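Local coordinates for protein peptidoglycan N-acetylglucosamine deacetylase (Agathobacter rectalis, PDB 5JMU) that probably removes acetyl groups from N-acetylglucosamine in peptidoglycan as a zinc-dependent hydrolase of the polysaccharide deacetylase (NodB) family, here represented by its catalytic domain, at residues F26-G31 and A78-N83; T49-N54 and I113-G118; T87-F92 and V137-A142; Q98-I103 and G108-I113. All coordinates share one frame; numbering follows the deposited sequence. Where two conformers were deposited one is given.

Contact 1. Residues F26-G31 and A78-N83; sequences FDDGPG and ASHKYN. With ZN (zinc ion), chain C.
The zinc site of the NodB-type deacetylase domain joins Asp28, just past the end of strand 21-27, to His80, in the loop after strand 72-77. Each gives the metal one atom: Asp28 OD1 lies 2.1 Å from the zinc ion and His80 NE2 lies 2.2 Å from it. OD1 and NE2 are themselves 3.1 Å apart, a separation set by their shared metal and not by a bond between them. The carboxylate plane stands 77° from the imidazole plane, and the two side chains cross at about a right angle. For His80, CG lies anti to the backbone N (chi1 -158°), which carries the ring across toward the zinc.

His76 and three waters bring the ligands to six. Water 3 is opposite Asp28 OD1 and water 1 opposite His80 NE2, as expected for octahedral coordination. Each water has a further partner. From a second shell, Asp27 OD2 accepts from water 1 at 2.6 Å and Tyr82 OH is hydrogen-bonded to water 3 at 2.8 Å, while water 2 donates to Asp28 OD2 at 2.7 Å. Asp28 thus serves the metal with one oxygen and a metal-bound water with the other. Arg115 engages the other oxygen of Asp27, which is likely to steady the carboxylate that holds water 1. One aspartate and two histidines around the zinc form the Asp-His-His metal triad of carbohydrate esterase family 4.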
loop_
_atom_site.group_PDB
_atom_site.type_symbol
_atom_site.label_atom_id
_atom_site.label_comp_id
_atom_site.label_asym_id
_atom_site.label_seq_id
_atom_site.Cartn_x
_atom_site.Cartn_y
_atom_site.Cartn_z
ATOM N N PHE A 26 0.890 4.050 0.652
ATOM C CA PHE A 26 2.259 4.218 1.161
ATOM C C PHE A 26 2.771 2.904 1.746
ATOM O O PHE A 26 2.165 2.377 2.716
ATOM C CB PHE A 26 2.280 5.326 2.236
ATOM C CG PHE A 26 1.835 6.670 1.686
ATOM C CD1 PHE A 26 2.756 7.490 1.012
ATOM C CD2 PHE A 26 0.506 7.076 1.801
ATOM C CE1 PHE A 26 2.362 8.717 0.431
ATOM C CE2 PHE A 26 0.080 8.301 1.240
ATOM C CZ PHE A 26 1.017 9.117 0.545
ATOM N N ASP A 27 3.917 2.449 1.228
ATOM C CA ASP A 27 4.542 1.193 1.685
ATOM C C ASP A 27 5.710 1.453 2.557
ATOM O O ASP A 27 6.383 2.490 2.431
ATOM C CB ASP A 27 5.123 0.348 0.521
ATOM C CG ASP A 27 4.078 -0.438 -0.243
ATOM O OD1 ASP A 27 2.871 -0.231 -0.046
ATOM O OD2 ASP A 27 4.552 -1.226 -1.098
ATOM N N ASP A 28 5.974 0.467 3.401
ATOM C CA ASP A 28 7.263 0.247 4.090
ATOM C C ASP A 28 7.384 0.957 5.440
ATOM O O ASP A 28 8.281 0.619 6.197
ATOM C CB ASP A 28 8.481 0.660 3.222
ATOM C CG ASP A 28 8.852 -0.363 2.174
ATOM O OD1 ASP A 28 8.011 -1.226 1.808
ATOM O OD2 ASP A 28 9.940 -0.232 1.605
ATOM N N GLY A 29 6.503 1.914 5.738
ATOM C CA GLY A 29 6.508 2.598 7.013
ATOM C C GLY A 29 5.833 1.767 8.095
ATOM O O GLY A 29 5.445 0.639 7.841
ATOM N N PRO A 30 5.607 2.347 9.278
ATOM C CA PRO A 30 5.887 3.751 9.577
ATOM C C PRO A 30 7.370 4.022 9.817
ATOM O O PRO A 30 8.152 3.126 10.066
ATOM C CB PRO A 30 5.067 4.011 10.850
ATOM C CG PRO A 30 4.975 2.647 11.506
ATOM C CD PRO A 30 4.799 1.688 10.330
ATOM N N GLY A 31 7.743 5.287 9.713
ATOM C CA GLY A 31 9.108 5.714 9.966
ATOM C C GLY A 31 9.082 7.191 10.355
ATOM O O GLY A 31 8.032 7.764 10.674
ATOM N N ALA A 78 5.900 -7.908 8.286
ATOM C CA ALA A 78 6.557 -7.522 9.531
ATOM C C ALA A 78 8.042 -7.305 9.304
ATOM O O ALA A 78 8.591 -6.271 9.703
ATOM C CB ALA A 78 6.310 -8.598 10.655
ATOM N N SER A 79 8.718 -8.295 8.711
ATOM C CA SER A 79 10.152 -8.207 8.526
ATOM C C SER A 79 10.602 -7.511 7.251
ATOM O O SER A 79 11.727 -6.991 7.218
ATOM C CB SER A 79 10.791 -9.603 8.531
ATOM O OG SER A 79 10.388 -10.308 7.359
ATOM N N HIS A 80 9.747 -7.567 6.233
ATOM C CA HIS A 80 10.067 -7.098 4.892
ATOM C C HIS A 80 11.388 -7.700 4.419
ATOM O O HIS A 80 12.185 -7.037 3.743
ATOM C CB HIS A 80 10.134 -5.560 4.860
ATOM C CG HIS A 80 9.932 -4.970 3.497
ATOM N ND1 HIS A 80 10.977 -4.735 2.621
ATOM C CD2 HIS A 80 8.816 -4.519 2.877
ATOM C CE1 HIS A 80 10.508 -4.187 1.509
ATOM N NE2 HIS A 80 9.200 -4.041 1.639
ATOM N N LYS A 81 11.634 -8.960 4.771
ATOM C CA LYS A 81 12.811 -9.654 4.288
ATOM C C LYS A 81 12.378 -10.705 3.278
ATOM O O LYS A 81 11.763 -11.729 3.646
ATOM C CB LYS A 81 13.589 -10.298 5.436
ATOM C CG LYS A 81 14.297 -9.301 6.346
ATOM C CD LYS A 81 14.957 -10.038 7.498
ATOM C CE LYS A 81 15.371 -9.087 8.613
ATOM N NZ LYS A 81 15.499 -9.817 9.913
ATOM N N TYR A 82 12.666 -10.452 2.004
ATOM C CA TYR A 82 12.211 -11.352 0.941
ATOM C C TYR A 82 12.743 -12.760 1.180
ATOM O O TYR A 82 12.031 -13.746 0.948
ATOM C CB TYR A 82 12.663 -10.857 -0.485
ATOM C CG TYR A 82 12.108 -9.493 -0.882
ATOM C CD1 TYR A 82 10.766 -9.313 -1.155
ATOM C CD2 TYR A 82 12.932 -8.370 -0.971
ATOM C CE1 TYR A 82 10.247 -8.047 -1.492
ATOM C CE2 TYR A 82 12.406 -7.095 -1.311
ATOM C CZ TYR A 82 11.062 -6.944 -1.574
ATOM O OH TYR A 82 10.508 -5.695 -1.884
ATOM N N ASN A 83 13.987 -12.855 1.641
ATOM C CA ASN A 83 14.637 -14.147 1.787
ATOM C C ASN A 83 14.163 -14.935 2.988
ATOM O O ASN A 83 14.620 -16.056 3.206
ATOM C CB ASN A 83 16.162 -13.961 1.811
ATOM C CG ASN A 83 16.655 -13.311 3.058
ATOM O OD1 ASN A 83 15.890 -12.774 3.860
ATOM N ND2 ASN A 83 17.977 -13.272 3.190
HETATM ZN ZN ZN C . 8.029 -2.751 0.342
HETATM O O HOH W 1 7.116 -1.547 -1.055
HETATM O O HOH W 2 9.811 -1.939 -0.452
HETATM O O HOH W 3 8.166 -4.245 -1.227
#

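Contact 2. Residues T49-N54 and I113-G118; sequences TFFVTN and IIRFPG
Phe51 and Arg115 meet with the arginine wrapped along one face of the phenyl ring. The two side chains cross at about a right angle, while ring and guanidinium planes are tilted by only 34°. At one end Arg115 CB sits over the ring toward its rim, 3.4 Å from Phe51 CD1; its distance to the centroid of the Phe51 ring is 3.8 Å, in CH-pi geometry. At the other end the guanidinium meets the CD2-CE2 side, with Arg115 CZ 3.5 Å from Phe51 CE2 and Arg115 NH1 3.4 Å from Phe51 CD2. A bend at chi3 (-73°) ends the extended run of the arginine chain and turns the guanidinium so that its face lies against this side of the ring. Ile113 approaches differently: its CG2 lies near the ring plane, 4.0 Å from Phe51 CE1.

All three guanidinium nitrogens have polar partners beyond the aromatic contact. NH1 makes a salt bridge to Asp27 and a hydrogen bond to Thr25, whereas NE and NH2 donate to the carbonyls of Cys148 and Asp149. These bonds fix the rotation of the group, and Arg115 O in turn accepts from ND1 of the zinc ligand His76. Strand 49-53 lies between parallel strands 21-27 and 72-77, and Phe51 reaches from it to Ile113 and Ile114 of strand 113-114 and to Arg115 just beyond; Ile114 packs against helices 89-107 and 132-142.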
loop_
_atom_site.group_PDB
_atom_site.type_symbol
_atom_site.label_atom_id
_atom_site.label_comp_id
_atom_site.label_asym_id
_atom_site.label_seq_id
_atom_site.Cartn_x
_atom_site.Cartn_y
_atom_site.Cartn_z
ATOM N N THR A 49 -3.969 5.086 2.350
ATOM C CA THR A 49 -3.849 3.705 2.763
ATOM C C THR A 49 -2.387 3.443 3.068
ATOM O O THR A 49 -1.534 3.747 2.246
ATOM C CB THR A 49 -4.317 2.760 1.643
ATOM O OG1 THR A 49 -5.655 3.069 1.265
ATOM C CG2 THR A 49 -4.253 1.313 2.112
ATOM N N PHE A 50 -2.113 2.850 4.233
ATOM C CA PHE A 50 -0.739 2.526 4.637
ATOM C C PHE A 50 -0.535 1.038 4.671
ATOM O O PHE A 50 -1.248 0.333 5.400
ATOM C CB PHE A 50 -0.446 3.138 6.011
ATOM C CG PHE A 50 -0.401 4.635 5.955
ATOM C CD1 PHE A 50 0.782 5.315 5.663
ATOM C CD2 PHE A 50 -1.582 5.368 6.116
ATOM C CE1 PHE A 50 0.807 6.737 5.605
ATOM C CE2 PHE A 50 -1.571 6.775 6.024
ATOM C CZ PHE A 50 -0.359 7.458 5.759
ATOM N N PHE A 51 0.432 0.566 3.889
ATOM C CA PHE A 51 0.800 -0.859 3.898
ATOM C C PHE A 51 2.048 -0.975 4.760
ATOM O O PHE A 51 3.152 -0.637 4.312
ATOM C CB PHE A 51 1.013 -1.360 2.461
ATOM C CG PHE A 51 -0.262 -1.411 1.671
ATOM C CD1 PHE A 51 -1.100 -2.509 1.796
ATOM C CD2 PHE A 51 -0.620 -0.379 0.834
ATOM C CE1 PHE A 51 -2.281 -2.604 1.051
ATOM C CE2 PHE A 51 -1.812 -0.444 0.087
ATOM C CZ PHE A 51 -2.645 -1.576 0.185
ATOM N N VAL A 52 1.863 -1.441 6.004
ATOM C CA VAL A 52 2.884 -1.229 7.037
ATOM C C VAL A 52 3.813 -2.423 7.308
ATOM O O VAL A 52 3.531 -3.579 6.923
ATOM C CB VAL A 52 2.204 -0.775 8.372
ATOM C CG1 VAL A 52 1.470 0.573 8.142
ATOM C CG2 VAL A 52 1.235 -1.818 8.891
ATOM N N THR A 53 4.947 -2.110 7.955
ATOM C CA THR A 53 5.954 -3.086 8.296
ATOM C C THR A 53 6.347 -2.839 9.734
ATOM O O THR A 53 5.950 -1.814 10.311
ATOM C CB THR A 53 7.257 -2.939 7.469
ATOM O OG1 THR A 53 7.940 -1.742 7.877
ATOM C CG2 THR A 53 6.993 -2.937 5.981
ATOM N N ASN A 54 7.183 -3.718 10.271
ATOM C CA ASN A 54 7.790 -3.453 11.558
ATOM C C ASN A 54 9.295 -3.211 11.428
ATOM O O ASN A 54 10.085 -3.542 12.329
ATOM C CB ASN A 54 7.503 -4.599 12.515
ATOM C CG ASN A 54 7.655 -4.172 13.958
ATOM O OD1 ASN A 54 7.276 -3.049 14.328
ATOM N ND2 ASN A 54 8.204 -5.034 14.753
ATOM N N ILE A 113 -6.713 -6.015 4.271
ATOM C CA ILE A 113 -6.083 -5.819 2.975
ATOM C C ILE A 113 -4.586 -5.952 3.174
ATOM O O ILE A 113 -4.064 -5.544 4.218
ATOM C CB ILE A 113 -6.405 -4.398 2.378
ATOM C CG1 ILE A 113 -7.915 -4.129 2.423
ATOM C CG2 ILE A 113 -5.865 -4.291 0.902
ATOM C CD1 ILE A 113 -8.338 -2.698 1.926
ATOM N N ILE A 114 -3.919 -6.543 2.189
ATOM C CA ILE A 114 -2.463 -6.641 2.195
ATOM C C ILE A 114 -1.875 -6.164 0.883
ATOM O O ILE A 114 -2.585 -6.025 -0.137
ATOM C CB ILE A 114 -1.969 -8.104 2.480
ATOM C CG1 ILE A 114 -2.136 -8.980 1.227
ATOM C CG2 ILE A 114 -2.739 -8.719 3.624
ATOM C CD1 ILE A 114 -1.389 -10.342 1.360
ATOM N N ARG A 115 -0.568 -5.889 0.882
ATOM C CA ARG A 115 0.175 -5.708 -0.362
ATOM C C ARG A 115 1.402 -6.587 -0.256
ATOM O O ARG A 115 2.224 -6.398 0.644
ATOM C CB ARG A 115 0.572 -4.257 -0.588
ATOM C CG ARG A 115 1.513 -4.118 -1.853
ATOM C CD ARG A 115 1.704 -2.641 -2.169
ATOM N NE ARG A 115 0.501 -2.062 -2.757
ATOM C CZ ARG A 115 0.235 -0.741 -2.721
ATOM N NH1 ARG A 115 1.071 0.090 -2.085
ATOM N NH2 ARG A 115 -0.856 -0.239 -3.332
ATOM N N PHE A 116 1.550 -7.517 -1.187
ATOM C CA PHE A 116 2.717 -8.376 -1.184
ATOM C C PHE A 116 3.984 -7.566 -1.391
ATOM O O PHE A 116 4.009 -6.697 -2.273
ATOM C CB PHE A 116 2.631 -9.388 -2.326
ATOM C CG PHE A 116 1.584 -10.426 -2.160
ATOM C CD1 PHE A 116 1.766 -11.538 -1.317
ATOM C CD2 PHE A 116 0.373 -10.314 -2.855
ATOM C CE1 PHE A 116 0.793 -12.548 -1.202
ATOM C CE2 PHE A 116 -0.637 -11.328 -2.722
ATOM C CZ PHE A 116 -0.434 -12.441 -1.891
ATOM N N PRO A 117 5.053 -7.859 -0.622
ATOM C CA PRO A 117 6.331 -7.215 -0.921
ATOM C C PRO A 117 6.786 -7.564 -2.340
ATOM O O PRO A 117 6.780 -8.722 -2.757
ATOM C CB PRO A 117 7.258 -7.776 0.181
ATOM C CG PRO A 117 6.286 -7.950 1.377
ATOM C CD PRO A 117 5.059 -8.546 0.708
ATOM N N GLY A 118 7.118 -6.522 -3.100
ATOM C CA GLY A 118 7.491 -6.648 -4.500
ATOM C C GLY A 118 6.277 -6.656 -5.431
ATOM O O GLY A 118 6.436 -6.724 -6.659
#

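Contact 3. Residues T87-F92 and V137-A142; sequences TSEQAF and VNDVTA. With MG (magnesium ion), chain D.
The carboxylates of Glu89 and Asp139 come together with their planes 37° apart, oxygen facing oxygen: Glu89 OE1 is 3.3 Å from Asp139 OD2. Both atoms are acceptors, so no bond joins them directly, and the magnesium ion beside them probably offsets their like charge. The metal is bound by Glu89 OE1 at 2.2 Å and by waters 4, 5 and 6. Water 4 donates back to Glu89 OE2 at 2.6 Å. From the facing helix, Asp139 takes part through water: water 6 donates to its OD1 at 3.0 Å and water 5 to its OD2 at 2.9 Å, although water 5 has further acceptors in reach. Deeper between the helices, Val140 CG2 comes obliquely to the Phe92 ring, 4.3 Å from Phe92 CE2 in the conformer given.

Were the aspartate at this position replaced by an alanine, waters 5 and 6 would probably lose these acceptors and the magnesium ion this nearby negative charge.

Ser88 starts the helix of Glu89 as its N-cap, its OG accepting from Ala91 N at 3.0 Å. One direct carboxylate ligand at a helix start and one aspartate acting through water make an inner- and outer-sphere magnesium site bridging helices 89-107 and 132-142.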
loop_
_atom_site.group_PDB
_atom_site.type_symbol
_atom_site.label_atom_id
_atom_site.label_comp_id
_atom_site.label_asym_id
_atom_site.label_seq_id
_atom_site.Cartn_x
_atom_site.Cartn_y
_atom_site.Cartn_z
ATOM N N THR A 87 10.304 -18.047 1.534
ATOM C CA THR A 87 10.896 -19.389 1.487
ATOM C C THR A 87 9.796 -20.487 1.542
ATOM O O THR A 87 10.028 -21.617 1.115
ATOM C CB THR A 87 11.870 -19.605 2.625
ATOM O OG1 THR A 87 11.225 -19.317 3.871
ATOM C CG2 THR A 87 13.070 -18.690 2.459
ATOM N N SER A 88 8.613 -20.189 2.088
ATOM C CA SER A 88 7.547 -21.188 2.131
ATOM C C SER A 88 6.238 -20.443 2.393
ATOM O O SER A 88 6.270 -19.335 2.910
ATOM C CB SER A 88 7.781 -22.235 3.222
ATOM O OG SER A 88 7.696 -21.646 4.497
ATOM N N GLU A 89 5.099 -21.055 2.052
ATOM C CA GLU A 89 3.803 -20.493 2.442
ATOM C C GLU A 89 3.734 -20.271 3.964
ATOM O O GLU A 89 3.200 -19.262 4.420
ATOM C CB GLU A 89 2.675 -21.462 2.027
ATOM C CG GLU A 89 2.489 -21.553 0.517
ATOM C CD GLU A 89 1.742 -22.826 0.074
ATOM O OE1 GLU A 89 0.696 -23.297 0.735
ATOM O OE2 GLU A 89 2.229 -23.289 -0.992
ATOM N N GLN A 90 4.237 -21.232 4.725
ATOM C CA GLN A 90 4.188 -21.149 6.171
ATOM C C GLN A 90 4.968 -19.931 6.702
ATOM O O GLN A 90 4.482 -19.217 7.587
ATOM C CB GLN A 90 4.694 -22.472 6.758
ATOM C CG GLN A 90 3.736 -23.679 6.491
ATOM C CD GLN A 90 3.826 -24.288 5.049
ATOM O OE1 GLN A 90 4.768 -24.000 4.256
ATOM N NE2 GLN A 90 2.845 -25.156 4.723
ATOM N N ALA A 91 6.166 -19.700 6.153
ATOM C CA ALA A 91 6.960 -18.536 6.560
ATOM C C ALA A 91 6.269 -17.233 6.190
ATOM O O ALA A 91 6.279 -16.269 6.958
ATOM C CB ALA A 91 8.346 -18.620 5.899
ATOM N N PHE A 92 5.640 -17.184 5.018
ATOM C CA PHE A 92 4.939 -15.983 4.604
ATOM C C PHE A 92 3.838 -15.656 5.589
ATOM O O PHE A 92 3.729 -14.504 6.025
ATOM C CB PHE A 92 4.353 -16.153 3.203
ATOM C CG PHE A 92 3.588 -14.946 2.764
ATOM C CD1 PHE A 92 4.285 -13.866 2.270
ATOM C CD2 PHE A 92 2.210 -14.893 2.923
ATOM C CE1 PHE A 92 3.610 -12.703 1.890
ATOM C CE2 PHE A 92 1.499 -13.729 2.556
ATOM C CZ PHE A 92 2.201 -12.665 2.033
ATOM N N VAL A 137 -1.569 -16.086 -3.718
ATOM C CA VAL A 137 -2.749 -15.277 -4.065
ATOM C C VAL A 137 -3.985 -16.121 -3.766
ATOM O O VAL A 137 -5.004 -15.579 -3.331
ATOM C CB VAL A 137 -2.749 -14.751 -5.513
ATOM C CG1 VAL A 137 -1.591 -13.744 -5.686
ATOM C CG2 VAL A 137 -2.701 -15.875 -6.572
ATOM N N ASN A 138 -3.876 -17.426 -3.943
ATOM C CA ASN A 138 -5.006 -18.270 -3.589
ATOM C C ASN A 138 -5.154 -18.426 -2.064
ATOM O O ASN A 138 -6.283 -18.350 -1.543
ATOM C CB ASN A 138 -4.863 -19.608 -4.331
ATOM C CG ASN A 138 -5.163 -19.461 -5.849
ATOM O OD1 ASN A 138 -6.333 -19.316 -6.215
ATOM N ND2 ASN A 138 -4.117 -19.480 -6.725
ATOM N N ASP A 139 -4.057 -18.581 -1.348
ATOM C CA ASP A 139 -4.139 -18.753 0.113
ATOM C C ASP A 139 -4.639 -17.482 0.802
ATOM O O ASP A 139 -5.413 -17.566 1.774
ATOM C CB ASP A 139 -2.781 -19.159 0.680
ATOM C CG ASP A 139 -2.346 -20.546 0.210
ATOM O OD1 ASP A 139 -3.205 -21.422 0.110
ATOM O OD2 ASP A 139 -1.164 -20.714 -0.129
ATOM N N VAL A 140 -4.201 -16.312 0.350
ATOM C CA VAL A 140 -4.637 -15.067 0.957
ATOM C C VAL A 140 -6.144 -14.918 0.774
ATOM O O VAL A 140 -6.879 -14.545 1.686
ATOM C CB VAL A 140 -3.832 -13.886 0.325
ATOM C CG1 VAL A 140 -4.486 -12.537 0.554
ATOM C CG2 VAL A 140 -2.407 -13.896 0.866
ATOM N N THR A 141 -6.626 -15.252 -0.432
ATOM C CA THR A 141 -8.050 -15.185 -0.739
ATOM C C THR A 141 -8.847 -16.151 0.140
ATOM O O THR A 141 -9.928 -15.783 0.668
ATOM C CB THR A 141 -8.255 -15.481 -2.227
ATOM O OG1 THR A 141 -7.483 -14.519 -2.978
ATOM C CG2 THR A 141 -9.724 -15.385 -2.587
ATOM N N ALA A 142 -8.338 -17.380 0.302
ATOM C CA ALA A 142 -9.015 -18.385 1.140
ATOM C C ALA A 142 -9.104 -17.899 2.586
ATOM O O ALA A 142 -10.040 -18.265 3.329
ATOM C CB ALA A 142 -8.249 -19.716 1.070
HETATM MG MG MG D . -0.840 -24.745 -0.020
HETATM O O HOH W 4 0.665 -25.296 -1.392
HETATM O O HOH W 5 -1.439 -23.275 -1.392
HETATM O O HOH W 6 -2.231 -23.947 1.299
#

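Contact 4. Residues Q98-I103 and G108-I113; sequences QMNSII and GNDASI
A chi1 of -175° sends the Asn100 amide out from the flank of helix 89-107 to meet the returning loop at Asp110 and Ala111. Both ends of the amide are used. Its oxygen, Asn100 OD1, accepts from Ala111 N at 2.8 Å, the N-H pointing at it with an angle of 159° and lying in the carbonyl plane. Its nitrogen, Asn100 ND2, donates to Asp110 OD1 at 2.9 Å. That acceptor stays close to the amide plane, but the carboxylate is entered on its anti side and somewhat out of its own plane; the amide and carboxylate planes are only 19° apart.

Alongside this polar pair, Ile103 brings two branches to the loop. Ile103 CG2 touches Asn109 O at 3.6 Å, and Ile103 CD1 reaches Ala111 CB at 4.0 Å. Ala111 CB also lies 3.6 Å from Asn100 OD1, and Ile75 of strand 72-77 packs against Asn100, Ile103 and Ala111 alike.

Replacing Asn100 with a leucine is likely to strip Ala111 N and Asp110 OD1 of these partners, leaving this stretch of loop without its polar tie to the helix.

Gly108, with positive phi, takes the chain out of the helix and into this return. A neutral amide thus supplies one acceptor to a loop N-H and one donor to a carboxylate, tying the helix to Asp110 and Ala111 without needing an opposite charge.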
loop_
_atom_site.group_PDB
_atom_site.type_symbol
_atom_site.label_atom_id
_atom_site.label_comp_id
_atom_site.label_asym_id
_atom_site.label_seq_id
_atom_site.Cartn_x
_atom_site.Cartn_y
_atom_site.Cartn_z
ATOM N N GLN A 98 2.269 -11.988 12.197
ATOM C CA GLN A 98 2.975 -11.109 13.149
ATOM C C GLN A 98 2.603 -9.643 12.890
ATOM O O GLN A 98 2.357 -8.850 13.836
ATOM C CB GLN A 98 4.480 -11.316 13.015
ATOM C CG GLN A 98 4.904 -12.618 13.713
ATOM C CD GLN A 98 6.273 -13.088 13.264
ATOM O OE1 GLN A 98 6.521 -14.295 13.130
ATOM N NE2 GLN A 98 7.167 -12.136 13.014
HETATM N N MSE A 99 2.544 -9.255 11.622
HETATM C CA MSE A 99 2.222 -7.879 11.307
HETATM C C MSE A 99 0.758 -7.569 11.673
HETATM O O MSE A 99 0.433 -6.508 12.220
HETATM C CB MSE A 99 2.473 -7.582 9.821
HETATM C CG MSE A 99 2.389 -6.063 9.520
HETATM SE SE MSE A 99 3.849 -5.063 10.414
HETATM C CE MSE A 99 2.838 -4.000 11.751
ATOM N N ASN A 100 -0.145 -8.512 11.379
ATOM C CA ASN A 100 -1.530 -8.314 11.742
ATOM C C ASN A 100 -1.687 -8.142 13.246
ATOM O O ASN A 100 -2.499 -7.344 13.693
ATOM C CB ASN A 100 -2.392 -9.499 11.289
ATOM C CG ASN A 100 -3.820 -9.242 11.549
ATOM O OD1 ASN A 100 -4.427 -8.446 10.851
ATOM N ND2 ASN A 100 -4.381 -9.898 12.578
ATOM N N SER A 101 -0.931 -8.911 14.013
ATOM C CA SER A 101 -1.013 -8.835 15.471
ATOM C C SER A 101 -0.594 -7.452 15.966
ATOM O O SER A 101 -1.225 -6.910 16.895
ATOM C CB SER A 101 -0.166 -9.907 16.111
ATOM O OG SER A 101 -0.915 -11.101 15.989
ATOM N N ILE A 102 0.448 -6.887 15.359
ATOM C CA ILE A 102 0.851 -5.533 15.760
ATOM C C ILE A 102 -0.247 -4.536 15.397
ATOM O O ILE A 102 -0.544 -3.603 16.184
ATOM C CB ILE A 102 2.207 -5.140 15.124
ATOM C CG1 ILE A 102 3.322 -5.925 15.828
ATOM C CG2 ILE A 102 2.435 -3.652 15.261
ATOM C CD1 ILE A 102 4.627 -5.971 14.964
ATOM N N ILE A 103 -0.850 -4.723 14.224
ATOM C CA ILE A 103 -1.935 -3.812 13.836
ATOM C C ILE A 103 -3.113 -3.931 14.810
ATOM O O ILE A 103 -3.683 -2.930 15.234
ATOM C CB ILE A 103 -2.393 -4.100 12.401
ATOM C CG1 ILE A 103 -1.270 -3.717 11.458
ATOM C CG2 ILE A 103 -3.677 -3.368 12.038
ATOM C CD1 ILE A 103 -1.458 -4.298 9.992
ATOM N N GLY A 108 -6.725 -1.937 17.530
ATOM C CA GLY A 108 -7.904 -2.624 18.030
ATOM C C GLY A 108 -8.566 -3.529 17.010
ATOM O O GLY A 108 -9.448 -4.320 17.364
ATOM N N ASN A 109 -8.133 -3.443 15.755
ATOM C CA ASN A 109 -8.759 -4.212 14.685
ATOM C C ASN A 109 -7.742 -5.023 13.893
ATOM O O ASN A 109 -6.611 -4.622 13.759
ATOM C CB ASN A 109 -9.476 -3.279 13.711
ATOM C CG ASN A 109 -10.556 -2.476 14.380
ATOM O OD1 ASN A 109 -11.469 -3.031 14.968
ATOM N ND2 ASN A 109 -10.451 -1.164 14.294
ATOM N N ASP A 110 -8.198 -6.125 13.322
ATOM C CA ASP A 110 -7.381 -6.862 12.351
ATOM C C ASP A 110 -7.353 -6.152 11.021
ATOM O O ASP A 110 -8.291 -5.454 10.659
ATOM C CB ASP A 110 -7.926 -8.258 12.116
ATOM C CG ASP A 110 -7.964 -9.067 13.358
ATOM O OD1 ASP A 110 -6.882 -9.347 13.916
ATOM O OD2 ASP A 110 -9.081 -9.410 13.787
ATOM N N ALA A 111 -6.306 -6.412 10.254
ATOM C CA ALA A 111 -6.223 -5.899 8.886
ATOM C C ALA A 111 -7.091 -6.713 7.974
ATOM O O ALA A 111 -7.306 -7.911 8.230
ATOM C CB ALA A 111 -4.761 -5.926 8.369
ATOM N N SER A 112 -7.593 -6.088 6.907
ATOM C CA SER A 112 -8.381 -6.761 5.869
ATOM C C SER A 112 -7.722 -6.849 4.489
ATOM O O SER A 112 -8.163 -7.631 3.656
ATOM C CB SER A 112 -9.725 -6.038 5.674
ATOM O OG SER A 112 -10.527 -6.102 6.860
ATOM N N ILE A 113 -6.713 -6.015 4.271
ATOM C CA ILE A 113 -6.083 -5.819 2.975
ATOM C C ILE A 113 -4.586 -5.952 3.174
ATOM O O ILE A 113 -4.064 -5.544 4.218
ATOM C CB ILE A 113 -6.405 -4.398 2.378
ATOM C CG1 ILE A 113 -7.915 -4.129 2.423
ATOM C CG2 ILE A 113 -5.865 -4.291 0.902
ATOM C CD1 ILE A 113 -8.338 -2.698 1.926
#

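Overall arrangement
Contacts 1 and 2 form the metal centre and its backing: their centres are about 7 Å apart, and Arg115 NH1, 2.7 Å from Asp27 OD1, joins them; the Arg115 side chain comes within about 7 Å of the zinc ion (nearest atoms). Contact 3 lies farther out, its centre about 17 Å from that of contact 1, and its magnesium is a separate, peripheral site; it reaches contact 2 where Phe92 CZ packs 3.5 Å from Phe116 CE1. Contact 4 shares Ile113 with contact 2 and helix 89-107 with contact 3. Met99, a selenomethionine, packs through its selenium on Thr53 of contact 2 and also on Ala78 of contact 1.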